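Local coordinates for protein inositol dehydrogenase (Lactobacillus casei, PDB 4MKX) that probably oxidises scyllo-inositol as an NAD-dependent dehydrogenase of the Gfo/Idh/MocA family, at residues 137-142 and 199-204; 149-154 and 203-208; 193-198 and 251-256. All coordinates share one frame; numbering follows the deposited sequence.

How the interactions relate
The segments of all three contacts include part of helix 197-207, but the touching residues of interaction 3 lie just before it. Interaction 1 uses its middle and interaction 2 its C-terminal end, I203 and R204 belonging to both. Centres of interactions 1 and 2 lie about 10 Å apart, 1 and 3 about 14 Å, and 2 and 3 about 21 Å. Along the chain 137-142 and 149-154 come first, then 193-198, then 199-204 and 203-208, and 251-256 last. Helix 197-207 joins the loop leaving the last strand of the parallel Rossmann sheet to helix 145-155, while the end of helix 191-195 and S196 meet strand 246-252 of the C-terminal domain's mixed sheet.

Interaction 1: 137-142 and 199-204; sequences LGFMRR and DIDVIR
D201, the residue most covered here, meets R142 with its carboxylate while lying against F139. NE and NH2 of R142 each take one carboxylate oxygen: NE reaches OD2 of D201 at 2.9 Å in an almost straight bond (172°) that uses the syn lone pair, and NH2 of R142 reaches OD1 of D201 at 2.8 Å. Guanidinium and carboxylate are nearly coplanar, 17° apart. With CG of D201 anti to its backbone N (chi1 -174°), the same carboxylate also lies nearly flat on one face of the F139 ring, off the ring centre. CB of D201 stands 4.0 Å from the centroid of the F139 ring, a CH-pi contact.

The second salt bridge is built differently. NH1 of R141 comes to OD1 of D199 at 2.8 Å, from well above the carboxylate plane. D199 is also bonded by S167 and S169, whose OG atoms meet OD1 and OD2, and S169 takes NH2 of R141 as well. CG2 of V202 packs against CD of R141 at 4.1 Å.

Two buried aspartates of one helix thus face two successive arginines of the loop, so their charges are probably balanced inside the protein, and the bidentate pair fixes the rotation of the D201 carboxylate.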
loop_
_atom_site.group_PDB
_atom_site.type_symbol
_atom_site.label_atom_id
_atom_site.label_comp_id
_atom_site.label_asym_id
_atom_site.label_seq_id
_atom_site.Cartn_x
_atom_site.Cartn_y
_atom_site.Cartn_z
ATOM N N LEU A 137 -25.077 23.740 -7.643
ATOM C CA LEU A 137 -24.568 22.917 -8.736
ATOM C C LEU A 137 -23.979 21.614 -8.215
ATOM O O LEU A 137 -23.349 21.608 -7.162
ATOM C CB LEU A 137 -23.488 23.678 -9.501
ATOM C CG LEU A 137 -24.081 24.701 -10.451
ATOM C CD1 LEU A 137 -23.022 25.725 -10.843
ATOM C CD2 LEU A 137 -24.615 23.975 -11.670
ATOM N N GLY A 138 -24.168 20.527 -8.965
ATOM C CA GLY A 138 -23.759 19.200 -8.505
ATOM C C GLY A 138 -22.276 18.853 -8.569
ATOM O O GLY A 138 -21.903 17.801 -9.091
ATOM N N PHE A 139 -21.423 19.714 -8.029
ATOM C CA PHE A 139 -20.001 19.372 -7.915
ATOM C C PHE A 139 -19.790 18.486 -6.683
ATOM O O PHE A 139 -19.378 18.957 -5.617
ATOM C CB PHE A 139 -19.153 20.648 -7.849
ATOM C CG PHE A 139 -19.094 21.399 -9.155
ATOM C CD1 PHE A 139 -18.744 20.743 -10.322
ATOM C CD2 PHE A 139 -19.427 22.748 -9.218
ATOM C CE1 PHE A 139 -18.696 21.419 -11.537
ATOM C CE2 PHE A 139 -19.383 23.433 -10.427
ATOM C CZ PHE A 139 -19.018 22.764 -11.587
ATOM N N MET A 140 -20.084 17.193 -6.830
ATOM C CA MET A 140 -20.190 16.324 -5.664
ATOM C C MET A 140 -18.858 16.032 -4.980
ATOM O O MET A 140 -18.846 15.646 -3.814
ATOM C CB MET A 140 -20.923 15.018 -6.000
ATOM C CG MET A 140 -20.109 13.968 -6.749
ATOM S SD MET A 140 -19.728 14.453 -8.442
ATOM C CE MET A 140 -18.932 12.981 -9.051
ATOM N N ARG A 141 -17.741 16.233 -5.666
ATOM C CA ARG A 141 -16.456 15.947 -5.029
ATOM C C ARG A 141 -16.223 16.857 -3.829
ATOM O O ARG A 141 -15.541 16.484 -2.882
ATOM C CB ARG A 141 -15.311 16.068 -6.028
ATOM C CG ARG A 141 -15.411 15.055 -7.149
ATOM C CD ARG A 141 -14.122 15.031 -7.923
ATOM N NE ARG A 141 -14.288 14.323 -9.180
ATOM C CZ ARG A 141 -13.348 14.260 -10.117
ATOM N NH1 ARG A 141 -12.181 14.854 -9.918
ATOM N NH2 ARG A 141 -13.593 13.616 -11.254
ATOM N N ARG A 142 -16.851 18.030 -3.830
ATOM C CA ARG A 142 -16.756 18.898 -2.666
ATOM C C ARG A 142 -17.399 18.290 -1.426
ATOM O O ARG A 142 -17.142 18.752 -0.315
ATOM C CB ARG A 142 -17.390 20.260 -2.947
ATOM C CG ARG A 142 -16.707 21.023 -4.069
ATOM C CD ARG A 142 -17.139 22.458 -4.002
ATOM N NE ARG A 142 -16.706 23.234 -5.152
ATOM C CZ ARG A 142 -16.662 24.558 -5.148
ATOM N NH1 ARG A 142 -17.020 25.208 -4.051
ATOM N NH2 ARG A 142 -16.253 25.222 -6.221
ATOM N N ASP A 199 -12.700 18.119 -12.304
ATOM C CA ASP A 199 -11.298 18.384 -12.013
ATOM C C ASP A 199 -10.999 19.881 -12.016
ATOM O O ASP A 199 -10.277 20.378 -11.154
ATOM C CB ASP A 199 -10.405 17.659 -13.020
ATOM C CG ASP A 199 -10.494 16.154 -12.895
ATOM O OD1 ASP A 199 -10.277 15.633 -11.780
ATOM O OD2 ASP A 199 -10.787 15.490 -13.908
ATOM N N ILE A 200 -11.572 20.595 -12.980
ATOM C CA ILE A 200 -11.449 22.047 -13.010
ATOM C C ILE A 200 -11.999 22.644 -11.721
ATOM O O ILE A 200 -11.348 23.467 -11.077
ATOM C CB ILE A 200 -12.140 22.632 -14.250
ATOM C CG1 ILE A 200 -11.329 22.278 -15.505
ATOM C CG2 ILE A 200 -12.262 24.149 -14.139
ATOM C CD1 ILE A 200 -12.132 22.361 -16.776
ATOM N N ASP A 201 -13.182 22.202 -11.306
ATOM C CA ASP A 201 -13.733 22.703 -10.063
ATOM C C ASP A 201 -12.868 22.392 -8.841
ATOM O O ASP A 201 -12.693 23.232 -7.952
ATOM C CB ASP A 201 -15.140 22.161 -9.863
ATOM C CG ASP A 201 -15.808 22.766 -8.661
ATOM O OD1 ASP A 201 -16.127 23.983 -8.713
ATOM O OD2 ASP A 201 -15.990 22.038 -7.657
ATOM N N VAL A 202 -12.311 21.183 -8.791
ATOM C CA VAL A 202 -11.419 20.818 -7.705
ATOM C C VAL A 202 -10.203 21.747 -7.628
ATOM O O VAL A 202 -9.813 22.172 -6.546
ATOM C CB VAL A 202 -10.966 19.328 -7.828
ATOM C CG1 VAL A 202 -9.595 19.110 -7.238
ATOM C CG2 VAL A 202 -11.992 18.413 -7.182
ATOM N N ILE A 203 -9.635 22.072 -8.778
ATOM C CA ILE A 203 -8.487 22.967 -8.831
ATOM C C ILE A 203 -8.846 24.352 -8.271
ATOM O O ILE A 203 -8.150 24.885 -7.386
ATOM C CB ILE A 203 -7.943 23.031 -10.257
ATOM C CG1 ILE A 203 -7.236 21.711 -10.573
ATOM C CG2 ILE A 203 -6.959 24.185 -10.422
ATOM C CD1 ILE A 203 -7.117 21.415 -12.048
ATOM N N ARG A 204 -9.972 24.895 -8.726
ATOM C CA ARG A 204 -10.421 26.200 -8.253
ATOM C C ARG A 204 -10.761 26.170 -6.772
ATOM O O ARG A 204 -10.421 27.091 -6.031
ATOM C CB ARG A 204 -11.621 26.690 -9.076
ATOM C CG ARG A 204 -11.322 26.896 -10.570
ATOM C CD ARG A 204 -12.535 27.425 -11.334
ATOM N NE ARG A 204 -12.928 28.741 -10.841
ATOM C CZ ARG A 204 -13.995 28.964 -10.078
ATOM N NH1 ARG A 204 -14.792 27.958 -9.724
ATOM N NH2 ARG A 204 -14.260 30.192 -9.663
#

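Interaction 2: 149-154 and 203-208; sequences YAKQLV and IRWFTG
On the helix that carries W205 and F206, both in contact with K151, the carbonyl O of I203 is gripped twice from within its own segment: OG1 of T207 bonds to O of I203 at 2.8 Å, and the backbone N of T207 bonds to the same oxygen at 3.1 Å from the opposite face of the carbonyl plane. This ties T207 back into the last turn, just before G208 leaves the helix with positive phi.

The contact itself is carried by K151 and two aromatic rings. CG of K151 is anti to the backbone N (chi1 -177°), and the chain then bends at chi2 and chi4, which lays the methylenes along one face of each ring. CE lies over the indole, 3.8 Å from the centroid of the five-membered ring of W205, and also 3.4 Å from the backbone O of W205. The preceding CD makes a more slanted CH-pi contact, 4.2 Å from the centroid of the F206 ring. The ammonium group beyond pairs with D155, one turn on in the same helix, so the hydrocarbon part of the lysine does the packing.

CA of K151 approaches F206 obliquely, 3.5 Å from CE1 of F206. At the ring edge sit C of A150 and CG2 of V154, the latter 4.1 Å from CD1 of F206. The far side of W205 touches R142. The axes of segments 149-154 and 203-207 come within 10.9 Å, with N-to-C directions at 35°: a roughly parallel helix pair on strand 162-172 of the C-terminal Gfo/Idh/MocA domain, where V154 touches I162 and F206 touches I165.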
loop_
_atom_site.group_PDB
_atom_site.type_symbol
_atom_site.label_atom_id
_atom_site.label_comp_id
_atom_site.label_asym_id
_atom_site.label_seq_id
_atom_site.Cartn_x
_atom_site.Cartn_y
_atom_site.Cartn_z
ATOM N N TYR A 149 -11.350 15.779 3.607
ATOM C CA TYR A 149 -10.238 15.564 4.525
ATOM C C TYR A 149 -8.982 16.260 4.008
ATOM O O TYR A 149 -8.249 16.891 4.774
ATOM C CB TYR A 149 -9.987 14.053 4.736
ATOM C CG TYR A 149 -8.856 13.737 5.697
ATOM C CD1 TYR A 149 -9.084 13.644 7.067
ATOM C CD2 TYR A 149 -7.566 13.522 5.230
ATOM C CE1 TYR A 149 -8.043 13.359 7.943
ATOM C CE2 TYR A 149 -6.525 13.235 6.093
ATOM C CZ TYR A 149 -6.774 13.152 7.448
ATOM O OH TYR A 149 -5.732 12.866 8.304
ATOM N N ALA A 150 -8.726 16.149 2.706
ATOM C CA ALA A 150 -7.567 16.807 2.101
ATOM C C ALA A 150 -7.705 18.321 2.134
ATOM O O ALA A 150 -6.725 19.032 2.357
ATOM C CB ALA A 150 -7.362 16.331 0.669
ATOM N N LYS A 151 -8.913 18.817 1.884
ATOM C CA LYS A 151 -9.161 20.251 1.917
ATOM C C LYS A 151 -8.863 20.797 3.312
ATOM O O LYS A 151 -8.284 21.874 3.464
ATOM C CB LYS A 151 -10.618 20.528 1.548
ATOM C CG LYS A 151 -10.983 22.009 1.469
ATOM C CD LYS A 151 -10.204 22.713 0.375
ATOM C CE LYS A 151 -10.887 24.034 -0.045
ATOM N NZ LYS A 151 -11.156 24.911 1.127
ATOM N N GLN A 152 -9.254 20.035 4.321
ATOM C CA GLN A 152 -9.021 20.406 5.707
ATOM C C GLN A 152 -7.526 20.540 5.996
ATOM O O GLN A 152 -7.094 21.526 6.589
ATOM C CB GLN A 152 -9.646 19.355 6.603
ATOM C CG GLN A 152 -9.557 19.616 8.076
ATOM C CD GLN A 152 -10.488 18.703 8.837
ATOM O OE1 GLN A 152 -11.337 18.031 8.241
ATOM N NE2 GLN A 152 -10.340 18.665 10.156
ATOM N N LEU A 153 -6.735 19.560 5.566
ATOM C CA LEU A 153 -5.282 19.651 5.717
ATOM C C LEU A 153 -4.722 20.891 5.028
ATOM O O LEU A 153 -3.869 21.589 5.578
ATOM C CB LEU A 153 -4.591 18.399 5.161
ATOM C CG LEU A 153 -4.881 17.106 5.912
ATOM C CD1 LEU A 153 -4.122 15.963 5.262
ATOM C CD2 LEU A 153 -4.476 17.277 7.351
ATOM N N VAL A 154 -5.193 21.160 3.816
ATOM C CA VAL A 154 -4.740 22.323 3.069
ATOM C C VAL A 154 -5.112 23.625 3.786
ATOM O O VAL A 154 -4.284 24.528 3.901
ATOM C CB VAL A 154 -5.292 22.315 1.626
ATOM C CG1 VAL A 154 -5.097 23.662 0.954
ATOM C CG2 VAL A 154 -4.632 21.209 0.807
ATOM N N ILE A 203 -9.635 22.072 -8.778
ATOM C CA ILE A 203 -8.487 22.967 -8.831
ATOM C C ILE A 203 -8.846 24.352 -8.271
ATOM O O ILE A 203 -8.150 24.885 -7.386
ATOM C CB ILE A 203 -7.943 23.031 -10.257
ATOM C CG1 ILE A 203 -7.236 21.711 -10.573
ATOM C CG2 ILE A 203 -6.959 24.185 -10.422
ATOM C CD1 ILE A 203 -7.117 21.415 -12.048
ATOM N N ARG A 204 -9.972 24.895 -8.726
ATOM C CA ARG A 204 -10.421 26.200 -8.253
ATOM C C ARG A 204 -10.761 26.170 -6.772
ATOM O O ARG A 204 -10.421 27.091 -6.031
ATOM C CB ARG A 204 -11.621 26.690 -9.076
ATOM C CG ARG A 204 -11.322 26.896 -10.570
ATOM C CD ARG A 204 -12.535 27.425 -11.334
ATOM N NE ARG A 204 -12.928 28.741 -10.841
ATOM C CZ ARG A 204 -13.995 28.964 -10.078
ATOM N NH1 ARG A 204 -14.792 27.958 -9.724
ATOM N NH2 ARG A 204 -14.260 30.192 -9.663
ATOM N N TRP A 205 -11.417 25.092 -6.340
ATOM C CA TRP A 205 -11.835 24.931 -4.955
ATOM C C TRP A 205 -10.635 24.897 -4.014
ATOM O O TRP A 205 -10.610 25.600 -3.000
ATOM C CB TRP A 205 -12.686 23.652 -4.822
ATOM C CG TRP A 205 -13.210 23.332 -3.460
ATOM C CD1 TRP A 205 -13.830 24.188 -2.592
ATOM C CD2 TRP A 205 -13.216 22.045 -2.825
ATOM N NE1 TRP A 205 -14.198 23.516 -1.447
ATOM C CE2 TRP A 205 -13.839 22.201 -1.567
ATOM C CE3 TRP A 205 -12.757 20.782 -3.197
ATOM C CZ2 TRP A 205 -13.997 21.136 -0.673
ATOM C CZ3 TRP A 205 -12.915 19.726 -2.307
ATOM C CH2 TRP A 205 -13.538 19.912 -1.061
ATOM N N PHE A 206 -9.625 24.099 -4.352
ATOM C CA PHE A 206 -8.471 23.954 -3.465
ATOM C C PHE A 206 -7.592 25.200 -3.412
ATOM O O PHE A 206 -7.053 25.521 -2.359
ATOM C CB PHE A 206 -7.615 22.741 -3.868
ATOM C CG PHE A 206 -8.060 21.459 -3.240
ATOM C CD1 PHE A 206 -7.600 21.094 -1.986
ATOM C CD2 PHE A 206 -8.948 20.621 -3.896
ATOM C CE1 PHE A 206 -8.019 19.911 -1.390
ATOM C CE2 PHE A 206 -9.372 19.434 -3.304
ATOM C CZ PHE A 206 -8.907 19.081 -2.055
ATOM N N THR A 207 -7.448 25.878 -4.545
ATOM C CA THR A 207 -6.510 26.998 -4.661
ATOM C C THR A 207 -7.126 28.366 -4.375
ATOM O O THR A 207 -6.469 29.233 -3.795
ATOM C CB THR A 207 -5.838 27.056 -6.044
ATOM O OG1 THR A 207 -6.812 27.284 -7.064
ATOM C CG2 THR A 207 -5.091 25.766 -6.339
ATOM N N GLY A 208 -8.381 28.554 -4.776
ATOM C CA GLY A 208 -8.993 29.873 -4.760
ATOM C C GLY A 208 -8.572 30.735 -5.941
ATOM O O GLY A 208 -8.896 31.927 -6.006
#

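Interaction 3: 193-198 and 251-256; sequences LDMSIH and AGRNAA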
loop_
_atom_site.group_PDB
_atom_site.type_symbol
_atom_site.label_atom_id
_atom_site.label_comp_id
_atom_site.label_asym_id
_atom_site.label_seq_id
_atom_site.Cartn_x
_atom_site.Cartn_y
_atom_site.Cartn_z
ATOM N N LEU A 193 -15.074 18.590 -21.638
ATOM C CA LEU A 193 -16.387 19.008 -21.164
ATOM C C LEU A 193 -17.028 17.891 -20.352
ATOM O O LEU A 193 -17.595 18.124 -19.279
ATOM C CB LEU A 193 -17.286 19.341 -22.353
ATOM C CG LEU A 193 -18.512 20.192 -22.052
ATOM C CD1 LEU A 193 -18.126 21.661 -22.123
ATOM C CD2 LEU A 193 -19.646 19.848 -23.019
ATOM N N ASP A 194 -16.947 16.672 -20.874
ATOM C CA ASP A 194 -17.590 15.530 -20.232
ATOM C C ASP A 194 -16.875 15.079 -18.963
ATOM O O ASP A 194 -17.507 14.815 -17.934
ATOM C CB ASP A 194 -17.681 14.354 -21.213
ATOM C CG ASP A 194 -18.702 14.582 -22.311
ATOM O OD1 ASP A 194 -19.622 15.408 -22.112
ATOM O OD2 ASP A 194 -18.589 13.923 -23.371
ATOM N N MET A 195 -15.550 14.994 -19.039
ATOM C CA MET A 195 -14.769 14.308 -18.011
ATOM C C MET A 195 -14.010 15.212 -17.039
ATOM O O MET A 195 -13.715 14.800 -15.917
ATOM C CB MET A 195 -13.762 13.349 -18.671
ATOM C CG MET A 195 -14.395 12.159 -19.356
ATOM S SD MET A 195 -15.332 11.149 -18.196
ATOM C CE MET A 195 -14.003 10.416 -17.239
ATOM N N SER A 196 -13.673 16.427 -17.460
ATOM C CA SER A 196 -12.738 17.228 -16.678
ATOM C C SER A 196 -13.353 18.375 -15.891
ATOM O O SER A 196 -12.638 19.062 -15.168
ATOM C CB SER A 196 -11.645 17.790 -17.587
ATOM O OG SER A 196 -10.997 16.742 -18.282
ATOM N N ILE A 197 -14.657 18.603 -16.046
ATOM C CA ILE A 197 -15.296 19.696 -15.335
ATOM C C ILE A 197 -15.141 19.564 -13.821
ATOM O O ILE A 197 -14.882 20.553 -13.144
ATOM C CB ILE A 197 -16.789 19.857 -15.723
ATOM C CG1 ILE A 197 -16.887 20.382 -17.151
ATOM C CG2 ILE A 197 -17.479 20.858 -14.809
ATOM C CD1 ILE A 197 -18.220 21.044 -17.482
ATOM N N HIS A 198 -15.263 18.348 -13.286
ATOM C CA HIS A 198 -15.086 18.169 -11.853
ATOM C C HIS A 198 -13.650 18.446 -11.434
ATOM O O HIS A 198 -13.403 18.939 -10.330
ATOM C CB HIS A 198 -15.465 16.761 -11.410
ATOM C CG HIS A 198 -16.924 16.453 -11.515
ATOM N ND1 HIS A 198 -17.881 17.121 -10.783
ATOM C CD2 HIS A 198 -17.585 15.528 -12.251
ATOM C CE1 HIS A 198 -19.074 16.632 -11.075
ATOM N NE2 HIS A 198 -18.920 15.654 -11.955
ATOM N N ALA A 251 -7.682 13.028 -18.845
ATOM C CA ALA A 251 -9.060 12.562 -18.948
ATOM C C ALA A 251 -9.057 11.403 -19.916
ATOM O O ALA A 251 -8.301 11.386 -20.884
ATOM C CB ALA A 251 -9.970 13.660 -19.451
ATOM N N GLY A 252 -9.901 10.419 -19.667
ATOM C CA GLY A 252 -9.906 9.283 -20.544
ATOM C C GLY A 252 -11.165 8.480 -20.394
ATOM O O GLY A 252 -11.944 8.686 -19.463
ATOM N N ARG A 253 -11.349 7.555 -21.324
ATOM C CA ARG A 253 -12.527 6.711 -21.317
ATOM C C ARG A 253 -12.146 5.245 -21.350
ATOM O O ARG A 253 -13.012 4.382 -21.506
ATOM C CB ARG A 253 -13.398 7.056 -22.520
ATOM C CG ARG A 253 -13.682 8.534 -22.660
ATOM C CD ARG A 253 -14.613 8.793 -23.827
ATOM N NE ARG A 253 -15.038 10.189 -23.901
ATOM C CZ ARG A 253 -16.014 10.715 -23.161
ATOM N NH1 ARG A 253 -16.660 9.969 -22.273
ATOM N NH2 ARG A 253 -16.334 11.994 -23.307
ATOM N N ASN A 254 -10.859 4.953 -21.183
ATOM C CA ASN A 254 -10.383 3.587 -21.383
ATOM C C ASN A 254 -9.457 3.040 -20.287
ATOM O O ASN A 254 -8.383 2.518 -20.583
ATOM C CB ASN A 254 -9.684 3.493 -22.747
ATOM C CG ASN A 254 -9.540 2.063 -23.237
ATOM O OD1 ASN A 254 -10.401 1.222 -22.982
ATOM N ND2 ASN A 254 -8.445 1.783 -23.941
ATOM N N ALA A 255 -9.866 3.154 -19.027
ATOM C CA ALA A 255 -9.072 2.591 -17.932
ATOM C C ALA A 255 -9.384 1.112 -17.756
ATOM O O ALA A 255 -10.534 0.731 -17.542
ATOM C CB ALA A 255 -9.334 3.340 -16.616
ATOM N N ALA A 256 -8.365 0.270 -17.825
ATOM C CA ALA A 256 -8.599 -1.165 -17.722
ATOM C C ALA A 256 -8.933 -1.609 -16.298
ATOM O O ALA A 256 -9.615 -2.622 -16.103
ATOM C CB ALA A 256 -7.399 -1.937 -18.255
#
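Beside strand 246-252 of the mixed sheet, A251 and R253 meet the last turn of the short helix 191-195 and S196 just after it. M195 and A251 are nearest in backbone, their CA atoms 6.0 Å apart, and the methylene CB of M195 packs on the methyl CB of A251 at 3.9 Å. That methyl is touched from a second residue as well, OG of S196 lying 3.5 Å from CB of A251.

M195 has its CG anti to the carbonyl carbon, and the chain folds again at chi2 and chi3 (the latter -71°). The curled thioether brings the terminal CE to 3.5 Å from the backbone O of G252, while CG stands over one face of the R253 guanidinium, offset toward its rim.

Strand 246-252 belongs to the seven-stranded mixed sheet of the C-terminal domain. G252 is hydrogen-bonded through its backbone to S169 and D171 of neighbouring strand 162-172, and M195 rests on side chains of those same two residues. At R253 the chain turns a corner into strand 254-255, and the guanidinium of R253 lies beside D194 and M195.

R253 extends from CG to NE before its guanidinium turns, so that NH2 meets OD2 of D194 at 3.0 Å. This salt bridge is a single, weak hydrogen bond, with an N-H...O angle of 128°, and the two flat groups are strongly tilted, 73° apart. OD2 of D194 approaches at the edge of the guanidinium, and CB of D194 is itself 3.4 Å from NH2 of R253. M176 and F179 of helix 176-179 pack on the arginine, together with L191.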